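Local coordinates for protein D-glycero-alpha-D-manno-heptose 7-phosphate kinase (Campylobacter jejuni subsp. jejuni, PDB 4N3O) that phosphorylates D-glycero-alpha-D-manno-heptose 7-phosphate at C-1 with ATP, as a GHMP-family sugar kinase in the pathway to capsule polysaccharide, at residues Tyr43-Leu48 against His105-Val110; Phe58-Thr63 against Gly79-Phe84; Glu73-Asp78 against Ser86-Ile91. All coordinates share one frame; numbering follows the deposited sequence. Where two conformers were deposited one is given.

Interaction 1 of 3, residues Tyr43-Leu48 against His105-Val110; sequences YIHCTL and HTYSDV
Tyr-43 to Leu-48 and His-105 to Ser-108 are neighbouring antiparallel strands, their short axes 4.7 Å apart at closest and 170° between directions. His-45 with Tyr-107 and Thr-47 with His-105 are the hydrogen-bonded pairs; the bond from His-45 N to Tyr-107 O, 2.8 Å long, is almost straight. Ile-44 with Ser-108 and Cys-46 with Thr-106 form the non-hydrogen-bonded pairs. Past the strand end, Asp-109 N still bonds Tyr-43 O.

The side chains of His-45, Thr-47, His-105 and Tyr-107 share one face. There the imidazole of His-45 and the phenol of Tyr-107 form an offset stack, centroids 4.4 Å apart and planes 20° from parallel. CD2 of His-45 lies toward the rim of the tyrosine ring, 3.3 Å from Tyr-107 CZ. Tyr-107 has CG between its backbone N and carbonyl carbon (chi1 82°), and from there the ring lies across the imidazole; Lys-313 of the second subunit packs on this tyrosine. On the other face, which helix 118-134 covers, Ile-44 CG1 meets Ser-108 CB at 3.9 Å.

Asp-109 closes the end of the strand pair. Its OD1 takes a bond from His-45 NE2 at 2.9 Å, lying near the imidazole plane, while the nitrogen stands above the carboxylate plane. OD2 accepts the backbone N of Tyr-43 at 2.9 Å, again from above that plane, and has a weak second bond from NE2.

One carboxylate thus grips both a backbone N-H and a ring N-H of strand 42-50, and with the tyrosine over one face of the imidazole this fixes the rotation of the ring. The negative charge beside NE2 would be expected to favour a protonated His-45 and raise its pKa.

Interaction 2 of 3, residues Phe58-Thr63 against Gly79-Phe84; sequences FDSPDT and GKLDIF
Phe-58, Leu-81 and Phe-84 carry this apolar contact between the end of strand 55-60 and the start of helix 82-96. Phe-84 lays its CB over the centre of the Phe-58 ring, 3.8 Å from the centroid and 11° off the normal, a CH-pi contact. The two rings themselves are oblique, with planes at 52°, and the side chains slide past each other in opposite directions. In return, Phe-58 CB comes to the edge of the Phe-84 ring, 3.8 Å from CD2 of Phe-84.

Leu-81 stands at the N-cap position of the helix. Its CD1 meets Phe-58 CB at 3.9 Å, and CD1 and CD2 both lie 4.0 Å from Ser-60 CB. Ser-60 OG is hydrogen-bonded to Thr-63 OG1 at 2.6 Å, which ties the serine to the 3-10 turn 61-63.

Helix 118-134 also packs on Phe-84, through Leu-122 and Val-126. This is helix-on-sheet packing in the N-terminal domain of a GHMP kinase, and it includes Ser-60, which probably binds ATP, as in related kinases.

Interaction 3 of 3, residues Glu73-Asp78 against Ser86-Ile91; sequences EFLGND and SIYNRI
Helix 82-96 runs back alongside the loop that leads into it from strand 65-70, and Asn-89 pins that loop to the helix through the backbone of Leu-75. The carboxamide uses both of its ends on one residue. OD1 accepts Leu-75 N at 2.9 Å in a nearly straight bond (171° at the hydrogen), and ND2 donates to Leu-75 O at 3.1 Å, with that oxygen lying in the amide plane. Each donor is tilted from the plane of the carbonyl that receives it. In Asn-89 a chi1 of -65° sets CG anti to the carbonyl carbon, and the amide beyond it meets the loop, where the paired bonds hold the group against flipping about its last torsion.

Phe-74 lies over the same amide. Its ring and the carboxamide are 21° from parallel, and ND2 of Asn-89 sits over one face of the ring, 3.3 Å from Phe-74 CE1. The amide is therefore gripped at both polar ends and overlain by an aromatic ring.

Within the N-terminal domain, helix 82-96 packs on the sheet, and the loop held to the helix places the side chain of Leu-75 beside strand 55-60. Leu-75 also meets Tyr-88 at about a right angle, CD1 of Leu-75 standing 3.7 Å from CD2 of Tyr-88. Beyond the ring, Tyr-88 OH is hydrogen-bonded to Lys-72 O, just before the loop segment, and to Leu-100 N.

All three contacts belong to the N-terminal half of the kinase, around one mixed sheet and helix 82-96. Interaction 1 joins strands 42-50 and 102-108; strand 55-60 runs parallel to the latter, which brings interaction 2 to a centre about 11 Å away. They meet directly: Asp-62 OD2 probably accepts Ser-108 N, and Asp-59 O probably accepts Thr-106 N. Interactions 2 and 3 share helix 82-96, lie about 13 Å apart between centres, and touch where Phe-58 meets Leu-75. Interactions 1 and 3, about 20 Å apart between centres, do not touch. Along the chain, the segments of interactions 2 and 3 alternate between the strands of interaction 1. Interactions 1 and 2 both touch the second subunit; interaction 3 does not.

Interaction 1 of 3, residues Tyr43-Leu48 against His105-Val110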
loop_
_atom_site.group_PDB
_atom_site.type_symbol
_atom_site.label_atom_id
_atom_site.label_comp_id
_atom_site.label_asym_id
_atom_site.label_seq_id
_atom_site.Cartn_x
_atom_site.Cartn_y
_atom_site.Cartn_z
ATOM N N TYR A 43 1.601 -7.101 -5.022
ATOM C CA TYR A 43 2.233 -8.350 -4.732
ATOM C C TYR A 43 1.737 -9.570 -5.470
ATOM O O TYR A 43 0.654 -9.585 -6.063
ATOM C CB TYR A 43 1.952 -8.653 -3.240
ATOM C CG TYR A 43 2.378 -7.602 -2.229
ATOM C CD1 TYR A 43 3.672 -7.582 -1.733
ATOM C CD2 TYR A 43 1.459 -6.669 -1.710
ATOM C CE1 TYR A 43 4.062 -6.649 -0.783
ATOM C CE2 TYR A 43 1.850 -5.718 -0.758
ATOM C CZ TYR A 43 3.148 -5.732 -0.292
ATOM O OH TYR A 43 3.568 -4.823 0.642
ATOM N N ILE A 44 2.553 -10.606 -5.361
ATOM C CA ILE A 44 2.222 -11.943 -5.807
ATOM C C ILE A 44 2.063 -12.733 -4.511
ATOM O O ILE A 44 2.949 -12.714 -3.653
ATOM C CB ILE A 44 3.291 -12.555 -6.714
ATOM C CG1 ILE A 44 3.165 -11.883 -8.080
ATOM C CG2 ILE A 44 3.081 -14.068 -6.827
ATOM C CD1 ILE A 44 4.047 -12.446 -9.150
ATOM N N HIS A 45 0.917 -13.398 -4.378
ATOM C CA HIS A 45 0.566 -14.121 -3.179
ATOM C C HIS A 45 0.647 -15.597 -3.473
ATOM O O HIS A 45 0.183 -16.042 -4.503
ATOM C CB HIS A 45 -0.872 -13.771 -2.754
ATOM C CG HIS A 45 -1.153 -12.304 -2.738
ATOM N ND1 HIS A 45 -1.031 -11.538 -1.603
ATOM C CD2 HIS A 45 -1.523 -11.453 -3.731
ATOM C CE1 HIS A 45 -1.316 -10.277 -1.892
ATOM N NE2 HIS A 45 -1.623 -10.201 -3.174
ATOM N N CYS A 46 1.245 -16.352 -2.561
ATOM C CA CYS A 46 1.367 -17.798 -2.705
ATOM C C CYS A 46 0.973 -18.505 -1.426
ATOM O O CYS A 46 1.360 -18.086 -0.338
ATOM C CB CYS A 46 2.808 -18.210 -3.034
ATOM S SG CYS A 46 3.423 -17.595 -4.614
ATOM N N THR A 47 0.196 -19.571 -1.572
ATOM C CA THR A 47 -0.181 -20.419 -0.454
ATOM C C THR A 47 0.225 -21.858 -0.827
ATOM O O THR A 47 -0.119 -22.354 -1.912
ATOM C CB THR A 47 -1.677 -20.367 -0.153
ATOM O OG1 THR A 47 -1.982 -19.129 0.477
ATOM C CG2 THR A 47 -2.056 -21.452 0.789
ATOM N N LEU A 48 0.944 -22.524 0.068
ATOM C CA LEU A 48 1.365 -23.903 -0.174
ATOM C C LEU A 48 0.815 -24.760 0.946
ATOM O O LEU A 48 1.164 -24.548 2.115
ATOM C CB LEU A 48 2.889 -24.003 -0.231
ATOM C CG LEU A 48 3.528 -25.326 -0.688
ATOM C CD1 LEU A 48 5.023 -25.132 -0.858
ATOM C CD2 LEU A 48 3.260 -26.463 0.280
ATOM N N HIS A 105 -1.109 -22.509 -4.524
ATOM C CA HIS A 105 -2.101 -21.582 -5.057
ATOM C C HIS A 105 -1.475 -20.204 -5.164
ATOM O O HIS A 105 -0.872 -19.755 -4.206
ATOM C CB HIS A 105 -3.305 -21.529 -4.107
ATOM C CG HIS A 105 -3.787 -22.872 -3.653
ATOM N ND1 HIS A 105 -4.892 -23.490 -4.195
ATOM C CD2 HIS A 105 -3.315 -23.715 -2.702
ATOM C CE1 HIS A 105 -5.087 -24.652 -3.591
ATOM N NE2 HIS A 105 -4.144 -24.810 -2.679
ATOM N N THR A 106 -1.617 -19.524 -6.302
ATOM C CA THR A 106 -1.007 -18.195 -6.464
ATOM C C THR A 106 -1.856 -17.206 -7.239
ATOM O O THR A 106 -2.758 -17.592 -7.982
ATOM C CB THR A 106 0.296 -18.282 -7.261
ATOM O OG1 THR A 106 0.007 -18.709 -8.594
ATOM C CG2 THR A 106 1.240 -19.258 -6.634
ATOM N N TYR A 107 -1.546 -15.921 -7.072
ATOM C CA TYR A 107 -2.218 -14.865 -7.842
ATOM C C TYR A 107 -1.491 -13.544 -7.642
ATOM O O TYR A 107 -0.859 -13.309 -6.604
ATOM C CB TYR A 107 -3.726 -14.724 -7.514
ATOM C CG TYR A 107 -4.060 -13.923 -6.280
ATOM C CD1 TYR A 107 -4.114 -14.518 -5.038
ATOM C CD2 TYR A 107 -4.333 -12.568 -6.368
ATOM C CE1 TYR A 107 -4.415 -13.788 -3.914
ATOM C CE2 TYR A 107 -4.652 -11.822 -5.243
ATOM C CZ TYR A 107 -4.683 -12.440 -4.020
ATOM O OH TYR A 107 -4.968 -11.705 -2.890
ATOM N N SER A 108 -1.601 -12.685 -8.640
ATOM C CA SER A 108 -0.935 -11.399 -8.632
ATOM C C SER A 108 -1.905 -10.273 -8.456
ATOM O O SER A 108 -3.041 -10.379 -8.882
ATOM C CB SER A 108 -0.215 -11.193 -9.967
ATOM O OG SER A 108 0.228 -9.841 -10.075
ATOM N N ASP A 109 -1.456 -9.178 -7.846
ATOM C CA ASP A 109 -2.322 -7.992 -7.696
ATOM C C ASP A 109 -2.478 -7.212 -8.999
ATOM O O ASP A 109 -3.344 -6.346 -9.087
ATOM C CB ASP A 109 -1.783 -7.047 -6.632
ATOM C CG ASP A 109 -1.968 -7.572 -5.249
ATOM O OD1 ASP A 109 -2.903 -8.354 -5.057
ATOM O OD2 ASP A 109 -1.194 -7.204 -4.346
ATOM N N VAL A 110 -1.639 -7.505 -9.992
ATOM C CA VAL A 110 -1.697 -6.818 -11.275
ATOM C C VAL A 110 -1.902 -7.822 -12.399
ATOM O O VAL A 110 -1.475 -8.954 -12.289
ATOM C CB VAL A 110 -0.421 -6.006 -11.574
ATOM C CG1 VAL A 110 -0.084 -5.098 -10.399
ATOM C CG2 VAL A 110 0.752 -6.924 -11.889
#

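Interaction 2 of 3, residues Phe58-Thr63 against Gly79-Phe84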
loop_
_atom_site.group_PDB
_atom_site.type_symbol
_atom_site.label_atom_id
_atom_site.label_comp_id
_atom_site.label_asym_id
_atom_site.label_seq_id
_atom_site.Cartn_x
_atom_site.Cartn_y
_atom_site.Cartn_z
ATOM N N PHE A 58 -1.434 -27.522 -8.687
ATOM C CA PHE A 58 -0.950 -26.189 -8.974
ATOM C C PHE A 58 -2.198 -25.405 -9.350
ATOM O O PHE A 58 -2.874 -25.770 -10.320
ATOM C CB PHE A 58 0.033 -26.180 -10.147
ATOM C CG PHE A 58 1.304 -26.950 -9.902
ATOM C CD1 PHE A 58 2.074 -26.711 -8.772
ATOM C CD2 PHE A 58 1.796 -27.816 -10.860
ATOM C CE1 PHE A 58 3.266 -27.381 -8.571
ATOM C CE2 PHE A 58 2.989 -28.494 -10.664
ATOM C CZ PHE A 58 3.719 -28.281 -9.519
ATOM N N ASP A 59 -2.495 -24.334 -8.600
ATOM C CA ASP A 59 -3.717 -23.549 -8.786
ATOM C C ASP A 59 -3.449 -22.050 -8.949
ATOM O O ASP A 59 -3.083 -21.365 -8.004
ATOM C CB ASP A 59 -4.630 -23.788 -7.588
ATOM C CG ASP A 59 -5.932 -23.006 -7.667
ATOM O OD1 ASP A 59 -6.364 -22.631 -8.782
ATOM O OD2 ASP A 59 -6.537 -22.788 -6.597
ATOM N N SER A 60 -3.674 -21.558 -10.159
ATOM C CA SER A 60 -3.428 -20.169 -10.523
ATOM C C SER A 60 -4.671 -19.588 -11.212
ATOM O O SER A 60 -4.731 -19.521 -12.437
ATOM C CB SER A 60 -2.204 -20.130 -11.447
ATOM O OG SER A 60 -2.034 -18.879 -12.078
ATOM N N PRO A 61 -5.673 -19.167 -10.422
ATOM C CA PRO A 61 -6.937 -18.646 -10.970
ATOM C C PRO A 61 -6.846 -17.345 -11.774
ATOM O O PRO A 61 -7.617 -17.160 -12.713
ATOM C CB PRO A 61 -7.807 -18.458 -9.728
ATOM C CG PRO A 61 -6.843 -18.313 -8.605
ATOM C CD PRO A 61 -5.698 -19.218 -8.953
ATOM N N ASP A 62 -5.923 -16.457 -11.433
ATOM C CA ASP A 62 -5.791 -15.226 -12.207
ATOM C C ASP A 62 -5.381 -15.512 -13.664
ATOM O O ASP A 62 -5.554 -14.662 -14.528
ATOM C CB ASP A 62 -4.855 -14.204 -11.519
ATOM C CG ASP A 62 -3.501 -14.786 -11.164
ATOM O OD1 ASP A 62 -3.393 -16.027 -10.967
ATOM O OD2 ASP A 62 -2.550 -13.998 -11.059
ATOM N N THR A 63 -4.862 -16.711 -13.933
ATOM C CA THR A 63 -4.516 -17.111 -15.307
ATOM C C THR A 63 -5.442 -18.242 -15.776
ATOM O O THR A 63 -5.213 -18.833 -16.833
ATOM C CB THR A 63 -3.045 -17.586 -15.438
ATOM O OG1 THR A 63 -2.817 -18.725 -14.598
ATOM C CG2 THR A 63 -2.065 -16.480 -15.045
ATOM N N GLY A 79 2.514 -27.806 -21.008
ATOM C CA GLY A 79 1.901 -26.529 -21.410
ATOM C C GLY A 79 1.022 -25.800 -20.400
ATOM O O GLY A 79 0.551 -24.699 -20.680
ATOM N N LYS A 80 0.770 -26.414 -19.248
ATOM C CA LYS A 80 -0.033 -25.782 -18.192
ATOM C C LYS A 80 0.798 -25.539 -16.920
ATOM O O LYS A 80 1.069 -26.465 -16.144
ATOM C CB LYS A 80 -1.278 -26.616 -17.857
ATOM C CG LYS A 80 -2.449 -26.466 -18.826
ATOM C CD LYS A 80 -3.665 -27.249 -18.329
ATOM C CE LYS A 80 -4.975 -26.789 -18.966
ATOM N NZ LYS A 80 -5.033 -26.943 -20.446
ATOM N N LEU A 81 1.203 -24.287 -16.724
ATOM C CA LEU A 81 1.979 -23.884 -15.557
ATOM C C LEU A 81 3.325 -24.614 -15.497
ATOM O O LEU A 81 3.742 -25.074 -14.437
ATOM C CB LEU A 81 1.170 -24.101 -14.274
ATOM C CG LEU A 81 -0.161 -23.326 -14.204
ATOM C CD1 LEU A 81 -0.914 -23.640 -12.915
ATOM C CD2 LEU A 81 0.057 -21.814 -14.322
ATOM N N ASP A 82 4.001 -24.708 -16.643
ATOM C CA ASP A 82 5.318 -25.364 -16.721
ATOM C C ASP A 82 6.348 -24.700 -15.825
ATOM O O ASP A 82 7.342 -25.323 -15.444
ATOM C CB ASP A 82 5.832 -25.404 -18.170
ATOM C CG ASP A 82 5.057 -26.395 -19.052
ATOM O OD1 ASP A 82 4.499 -27.379 -18.518
ATOM O OD2 ASP A 82 5.024 -26.195 -20.289
ATOM N N ILE A 83 6.107 -23.437 -15.475
ATOM C CA ILE A 83 7.025 -22.716 -14.591
ATOM C C ILE A 83 7.058 -23.359 -13.191
ATOM O O ILE A 83 8.119 -23.467 -12.590
ATOM C CB ILE A 83 6.700 -21.195 -14.523
ATOM C CG1 ILE A 83 7.770 -20.443 -13.725
ATOM C CG2 ILE A 83 5.318 -20.934 -13.939
ATOM C CD1 ILE A 83 9.160 -20.539 -14.337
ATOM N N PHE A 84 5.918 -23.823 -12.681
ATOM C CA PHE A 84 5.913 -24.465 -11.362
ATOM C C PHE A 84 6.571 -25.846 -11.412
ATOM O O PHE A 84 7.163 -26.288 -10.437
ATOM C CB PHE A 84 4.504 -24.579 -10.766
ATOM C CG PHE A 84 3.789 -23.252 -10.581
ATOM C CD1 PHE A 84 4.484 -22.089 -10.272
ATOM C CD2 PHE A 84 2.405 -23.200 -10.611
ATOM C CE1 PHE A 84 3.812 -20.894 -10.092
ATOM C CE2 PHE A 84 1.728 -22.005 -10.412
ATOM C CZ PHE A 84 2.433 -20.853 -10.148
#

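Interaction 3 of 3, residues Glu73-Asp78 against Ser86-Ile91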
loop_
_atom_site.group_PDB
_atom_site.type_symbol
_atom_site.label_atom_id
_atom_site.label_comp_id
_atom_site.label_asym_id
_atom_site.label_seq_id
_atom_site.Cartn_x
_atom_site.Cartn_y
_atom_site.Cartn_z
ATOM N N GLU A 73 9.091 -37.720 -8.686
ATOM C CA GLU A 73 10.313 -36.899 -8.661
ATOM C C GLU A 73 10.437 -35.877 -9.774
ATOM O O GLU A 73 10.978 -34.798 -9.549
ATOM C CB GLU A 73 11.584 -37.765 -8.656
ATOM C CG GLU A 73 11.804 -38.586 -7.390
ATOM C CD GLU A 73 13.231 -39.111 -7.274
ATOM O OE1 GLU A 73 14.183 -38.323 -7.519
ATOM O OE2 GLU A 73 13.402 -40.298 -6.907
ATOM N N PHE A 74 9.968 -36.218 -10.970
ATOM C CA PHE A 74 10.069 -35.305 -12.110
ATOM C C PHE A 74 8.746 -35.195 -12.842
ATOM O O PHE A 74 8.145 -36.202 -13.185
ATOM C CB PHE A 74 11.151 -35.782 -13.088
ATOM C CG PHE A 74 11.359 -34.866 -14.274
ATOM C CD1 PHE A 74 12.238 -33.792 -14.199
ATOM C CD2 PHE A 74 10.692 -35.096 -15.479
ATOM C CE1 PHE A 74 12.439 -32.956 -15.288
ATOM C CE2 PHE A 74 10.890 -34.262 -16.572
ATOM C CZ PHE A 74 11.761 -33.186 -16.470
ATOM N N LEU A 75 8.319 -33.956 -13.081
ATOM C CA LEU A 75 7.092 -33.661 -13.799
ATOM C C LEU A 75 7.452 -33.087 -15.164
ATOM O O LEU A 75 8.005 -31.981 -15.267
ATOM C CB LEU A 75 6.274 -32.636 -13.028
ATOM C CG LEU A 75 5.863 -33.015 -11.613
ATOM C CD1 LEU A 75 5.070 -31.868 -11.000
ATOM C CD2 LEU A 75 5.049 -34.299 -11.616
ATOM N N GLY A 76 7.147 -33.840 -16.213
ATOM C CA GLY A 76 7.443 -33.417 -17.572
ATOM C C GLY A 76 6.517 -32.304 -17.982
ATOM O O GLY A 76 5.425 -32.167 -17.422
ATOM N N ASN A 77 6.953 -31.522 -18.970
ATOM C CA ASN A 77 6.186 -30.368 -19.460
ATOM C C ASN A 77 4.940 -30.722 -20.249
ATOM O O ASN A 77 4.963 -31.629 -21.071
ATOM C CB ASN A 77 7.080 -29.466 -20.304
ATOM C CG ASN A 77 8.171 -28.815 -19.486
ATOM O OD1 ASN A 77 8.179 -28.902 -18.252
ATOM N ND2 ASN A 77 9.096 -28.149 -20.163
ATOM N N ASP A 78 3.861 -29.982 -20.008
ATOM C CA ASP A 78 2.595 -30.230 -20.695
ATOM C C ASP A 78 1.854 -28.958 -21.100
ATOM O O ASP A 78 0.691 -29.025 -21.461
ATOM C CB ASP A 78 1.680 -31.091 -19.821
ATOM C CG ASP A 78 1.215 -30.372 -18.573
ATOM O OD1 ASP A 78 1.590 -29.187 -18.372
ATOM O OD2 ASP A 78 0.470 -30.997 -17.786
ATOM N N SER A 86 9.195 -26.699 -13.266
ATOM C CA SER A 86 10.641 -26.462 -13.216
ATOM C C SER A 86 11.082 -26.208 -11.776
ATOM O O SER A 86 12.106 -26.713 -11.343
ATOM C CB SER A 86 11.023 -25.255 -14.054
ATOM O OG SER A 86 10.501 -25.341 -15.358
ATOM N N ILE A 87 10.311 -25.397 -11.048
ATOM C CA ILE A 87 10.623 -25.103 -9.673
ATOM C C ILE A 87 10.542 -26.396 -8.874
ATOM O O ILE A 87 11.486 -26.770 -8.180
ATOM C CB ILE A 87 9.667 -24.036 -9.101
ATOM C CG1 ILE A 87 9.943 -22.684 -9.778
ATOM C CG2 ILE A 87 9.843 -23.923 -7.598
ATOM C CD1 ILE A 87 8.867 -21.643 -9.560
ATOM N N TYR A 88 9.421 -27.091 -8.979
ATOM C CA TYR A 88 9.273 -28.352 -8.259
ATOM C C TYR A 88 10.421 -29.330 -8.566
ATOM O O TYR A 88 11.087 -29.834 -7.659
ATOM C CB TYR A 88 7.938 -29.006 -8.595
ATOM C CG TYR A 88 7.804 -30.368 -7.987
ATOM C CD1 TYR A 88 7.530 -30.515 -6.642
ATOM C CD2 TYR A 88 7.960 -31.518 -8.764
ATOM C CE1 TYR A 88 7.417 -31.772 -6.071
ATOM C CE2 TYR A 88 7.842 -32.776 -8.207
ATOM C CZ TYR A 88 7.572 -32.897 -6.857
ATOM O OH TYR A 88 7.458 -34.137 -6.287
ATOM N N ASN A 89 10.646 -29.586 -9.849
ATOM C CA ASN A 89 11.712 -30.486 -10.274
ATOM C C ASN A 89 13.065 -30.131 -9.646
ATOM O O ASN A 89 13.800 -31.010 -9.207
ATOM C CB ASN A 89 11.825 -30.484 -11.800
ATOM C CG ASN A 89 10.579 -31.051 -12.494
ATOM O OD1 ASN A 89 9.743 -31.720 -11.883
ATOM N ND2 ASN A 89 10.463 -30.779 -13.788
ATOM N N ARG A 90 13.368 -28.842 -9.561
ATOM C CA ARG A 90 14.634 -28.391 -9.017
ATOM C C ARG A 90 14.703 -28.581 -7.494
ATOM O O ARG A 90 15.739 -28.956 -6.956
ATOM C CB ARG A 90 14.859 -26.939 -9.415
ATOM C CG ARG A 90 16.228 -26.371 -9.080
ATOM C CD ARG A 90 17.361 -26.952 -9.917
ATOM N NE ARG A 90 18.619 -26.285 -9.569
ATOM C CZ ARG A 90 19.117 -25.211 -10.182
ATOM N NH1 ARG A 90 18.502 -24.663 -11.228
ATOM N NH2 ARG A 90 20.260 -24.690 -9.752
ATOM N N ILE A 91 13.602 -28.330 -6.799
ATOM C CA ILE A 91 13.552 -28.547 -5.347
ATOM C C ILE A 91 13.756 -30.024 -5.001
ATOM O O ILE A 91 14.305 -30.352 -3.951
ATOM C CB ILE A 91 12.202 -28.096 -4.747
ATOM C CG1 ILE A 91 12.024 -26.582 -4.884
ATOM C CG2 ILE A 91 12.110 -28.497 -3.286
ATOM C CD1 ILE A 91 13.056 -25.751 -4.140
#